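Protein E (Haemophilus influenzae, PDB 3ZH5) acts as a multifunctional surface adhesin that binds host epithelial cells, vitronectin, laminin and plasminogen, aiding serum resistance and immune evasion. Local coordinates at residues A[24-29]-A[90-95]. Residues are numbered along the deposited sequence; the frame is centred on the assembly and turned at random.
Sequences NYYIDS and EFWGQG
The carbonyl O of Trp92 is approached by two donors: NE2 of Gln94, in a weak and bent bond of 3.2 Å, and, also weakly, NH2 of Arg68. Trp92 belongs to the loop that follows strand 79-88 of the antiparallel sheet, and its indole makes a T-shaped (edge-to-face) aromatic pair with Tyr26 on strand 25-34. CZ3 of Trp92 stands 3.4 Å above the plane of the Tyr26 ring, over its centre, while the neighbouring CH2 reaches 3.4 Å from Tyr26 CZ. The six-membered rings lie 4.7 Å apart between centroids, their planes inclined at 61°, which turns the C-H rim of the indole toward the pi cloud. Tryptophan suits this place because its long, flat side chain can span from the loop to the strand. The CB of Tyr26 already points to the loop, whereas in Trp92 the CG anti to the carbonyl carbon (chi1 -54°) carries the indole across to the strand. Tyrosine matches an apolar face with a polar end: its hydroxyl hydrogen-bonds to Arg18 NH2. Asp28, two residues along the strand, forms a salt bridge with Arg68, whose NE bonds the carbonyl of Gly93; one arginine thus links strand and loop. Gly93 has positive phi, easily adopted by glycine, and its N, like the carbonyl O of Glu90, bonds Ser66 OG.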
loop_
_atom_site.group_PDB
_atom_site.type_symbol
_atom_site.label_atom_id
_atom_site.label_comp_id
_atom_site.label_asym_id
_atom_site.label_seq_id
_atom_site.Cartn_x
_atom_site.Cartn_y
_atom_site.Cartn_z
ATOM N N ASN A 24 -5.649 -9.402 -0.060
ATOM C CA ASN A 24 -5.958 -8.242 0.795
ATOM C C ASN A 24 -4.991 -7.091 0.669
ATOM O O ASN A 24 -5.027 -6.195 1.491
ATOM C CB ASN A 24 -6.037 -8.682 2.253
ATOM C CG ASN A 24 -7.163 -9.669 2.457
ATOM O OD1 ASN A 24 -8.280 -9.392 2.012
ATOM N ND2 ASN A 24 -6.877 -10.845 3.045
ATOM N N TYR A 25 -4.116 -7.146 -0.321
ATOM C CA TYR A 25 -3.151 -6.066 -0.522
ATOM C C TYR A 25 -3.575 -5.356 -1.796
ATOM O O TYR A 25 -3.801 -6.021 -2.813
ATOM C CB TYR A 25 -1.746 -6.655 -0.688
ATOM C CG TYR A 25 -0.621 -5.656 -0.516
ATOM C CD1 TYR A 25 -0.426 -4.669 -1.443
ATOM C CD2 TYR A 25 0.259 -5.728 0.565
ATOM C CE1 TYR A 25 0.601 -3.733 -1.300
ATOM C CE2 TYR A 25 1.291 -4.821 0.718
ATOM C CZ TYR A 25 1.462 -3.823 -0.219
ATOM O OH TYR A 25 2.474 -2.894 -0.084
ATOM N N TYR A 26 -3.706 -4.037 -1.745
ATOM C CA TYR A 26 -4.218 -3.268 -2.888
ATOM C C TYR A 26 -3.390 -2.006 -3.180
ATOM O O TYR A 26 -2.694 -1.477 -2.311
ATOM C CB TYR A 26 -5.641 -2.766 -2.599
ATOM C CG TYR A 26 -6.649 -3.817 -2.248
ATOM C CD1 TYR A 26 -6.754 -4.310 -0.945
ATOM C CD2 TYR A 26 -7.520 -4.319 -3.215
ATOM C CE1 TYR A 26 -7.708 -5.310 -0.613
ATOM C CE2 TYR A 26 -8.465 -5.303 -2.887
ATOM C CZ TYR A 26 -8.565 -5.766 -1.589
ATOM O OH TYR A 26 -9.509 -6.761 -1.285
ATOM N N ILE A 27 -3.471 -1.534 -4.411
ATOM C CA ILE A 27 -3.015 -0.169 -4.752
ATOM C C ILE A 27 -4.242 0.718 -4.730
ATOM O O ILE A 27 -5.273 0.340 -5.264
ATOM C CB ILE A 27 -2.474 -0.102 -6.177
ATOM C CG1 ILE A 27 -1.203 -0.932 -6.296
ATOM C CG2 ILE A 27 -2.256 1.369 -6.634
ATOM C CD1 ILE A 27 -0.889 -1.267 -7.695
ATOM N N ASP A 28 -4.167 1.874 -4.081
ATOM C CA ASP A 28 -5.293 2.775 -4.098
ATOM C C ASP A 28 -5.056 3.633 -5.320
ATOM O O ASP A 28 -4.146 4.494 -5.356
ATOM C CB ASP A 28 -5.409 3.540 -2.779
ATOM C CG ASP A 28 -6.386 4.722 -2.839
ATOM O OD1 ASP A 28 -7.058 4.933 -3.879
ATOM O OD2 ASP A 28 -6.517 5.418 -1.795
ATOM N N SER A 29 -5.868 3.369 -6.347
ATOM C CA SER A 29 -5.646 3.941 -7.670
ATOM C C SER A 29 -5.771 5.472 -7.627
ATOM O O SER A 29 -5.064 6.184 -8.338
ATOM C CB SER A 29 -6.635 3.337 -8.667
ATOM O OG SER A 29 -6.179 3.507 -9.981
ATOM N N GLU A 90 -11.054 1.316 10.100
ATOM C CA GLU A 90 -11.969 0.749 9.100
ATOM C C GLU A 90 -11.145 0.152 7.956
ATOM O O GLU A 90 -9.969 0.484 7.809
ATOM C CB GLU A 90 -12.921 1.824 8.557
ATOM C CG GLU A 90 -13.929 2.334 9.564
ATOM C CD GLU A 90 -14.368 3.759 9.280
ATOM O OE1 GLU A 90 -14.326 4.172 8.104
ATOM O OE2 GLU A 90 -14.745 4.470 10.234
ATOM N N PHE A 91 -11.741 -0.735 7.155
ATOM C CA PHE A 91 -11.028 -1.301 6.006
ATOM C C PHE A 91 -10.836 -0.219 4.941
ATOM O O PHE A 91 -11.434 0.849 5.024
ATOM C CB PHE A 91 -11.794 -2.512 5.422
ATOM C CG PHE A 91 -11.872 -3.686 6.352
ATOM C CD1 PHE A 91 -10.734 -4.388 6.699
ATOM C CD2 PHE A 91 -13.083 -4.086 6.877
ATOM C CE1 PHE A 91 -10.801 -5.452 7.556
ATOM C CE2 PHE A 91 -13.155 -5.158 7.729
ATOM C CZ PHE A 91 -12.010 -5.835 8.075
ATOM N N TRP A 92 -9.977 -0.484 3.963
ATOM C CA TRP A 92 -9.735 0.437 2.847
ATOM C C TRP A 92 -8.987 1.723 3.265
ATOM O O TRP A 92 -9.034 2.739 2.574
ATOM C CB TRP A 92 -11.051 0.777 2.124
ATOM C CG TRP A 92 -11.836 -0.461 1.673
ATOM C CD1 TRP A 92 -13.069 -0.838 2.092
ATOM C CD2 TRP A 92 -11.410 -1.455 0.731
ATOM N NE1 TRP A 92 -13.454 -2.011 1.461
ATOM C CE2 TRP A 92 -12.445 -2.409 0.626
ATOM C CE3 TRP A 92 -10.251 -1.627 -0.039
ATOM C CZ2 TRP A 92 -12.359 -3.540 -0.216
ATOM C CZ3 TRP A 92 -10.165 -2.750 -0.883
ATOM C CH2 TRP A 92 -11.215 -3.697 -0.953
ATOM N N GLY A 93 -8.248 1.641 4.366
ATOM C CA GLY A 93 -7.412 2.731 4.805
ATOM C C GLY A 93 -8.204 4.013 5.088
ATOM O O GLY A 93 -7.803 5.080 4.647
ATOM N N GLN A 94 -9.307 3.888 5.827
ATOM C CA GLN A 94 -10.223 4.993 6.115
ATOM C C GLN A 94 -10.561 4.919 7.586
ATOM O O GLN A 94 -10.431 3.851 8.195
ATOM C CB GLN A 94 -11.558 4.826 5.365
ATOM C CG GLN A 94 -11.465 4.489 3.892
ATOM C CD GLN A 94 -11.081 5.669 3.042
ATOM O OE1 GLN A 94 -11.227 6.822 3.454
ATOM N NE2 GLN A 94 -10.571 5.394 1.849
ATOM N N GLY A 95 -11.047 6.032 8.132
ATOM C CA GLY A 95 -11.595 6.071 9.477
ATOM C C GLY A 95 -10.635 6.678 10.477
ATOM O O GLY A 95 -9.844 7.563 10.137
#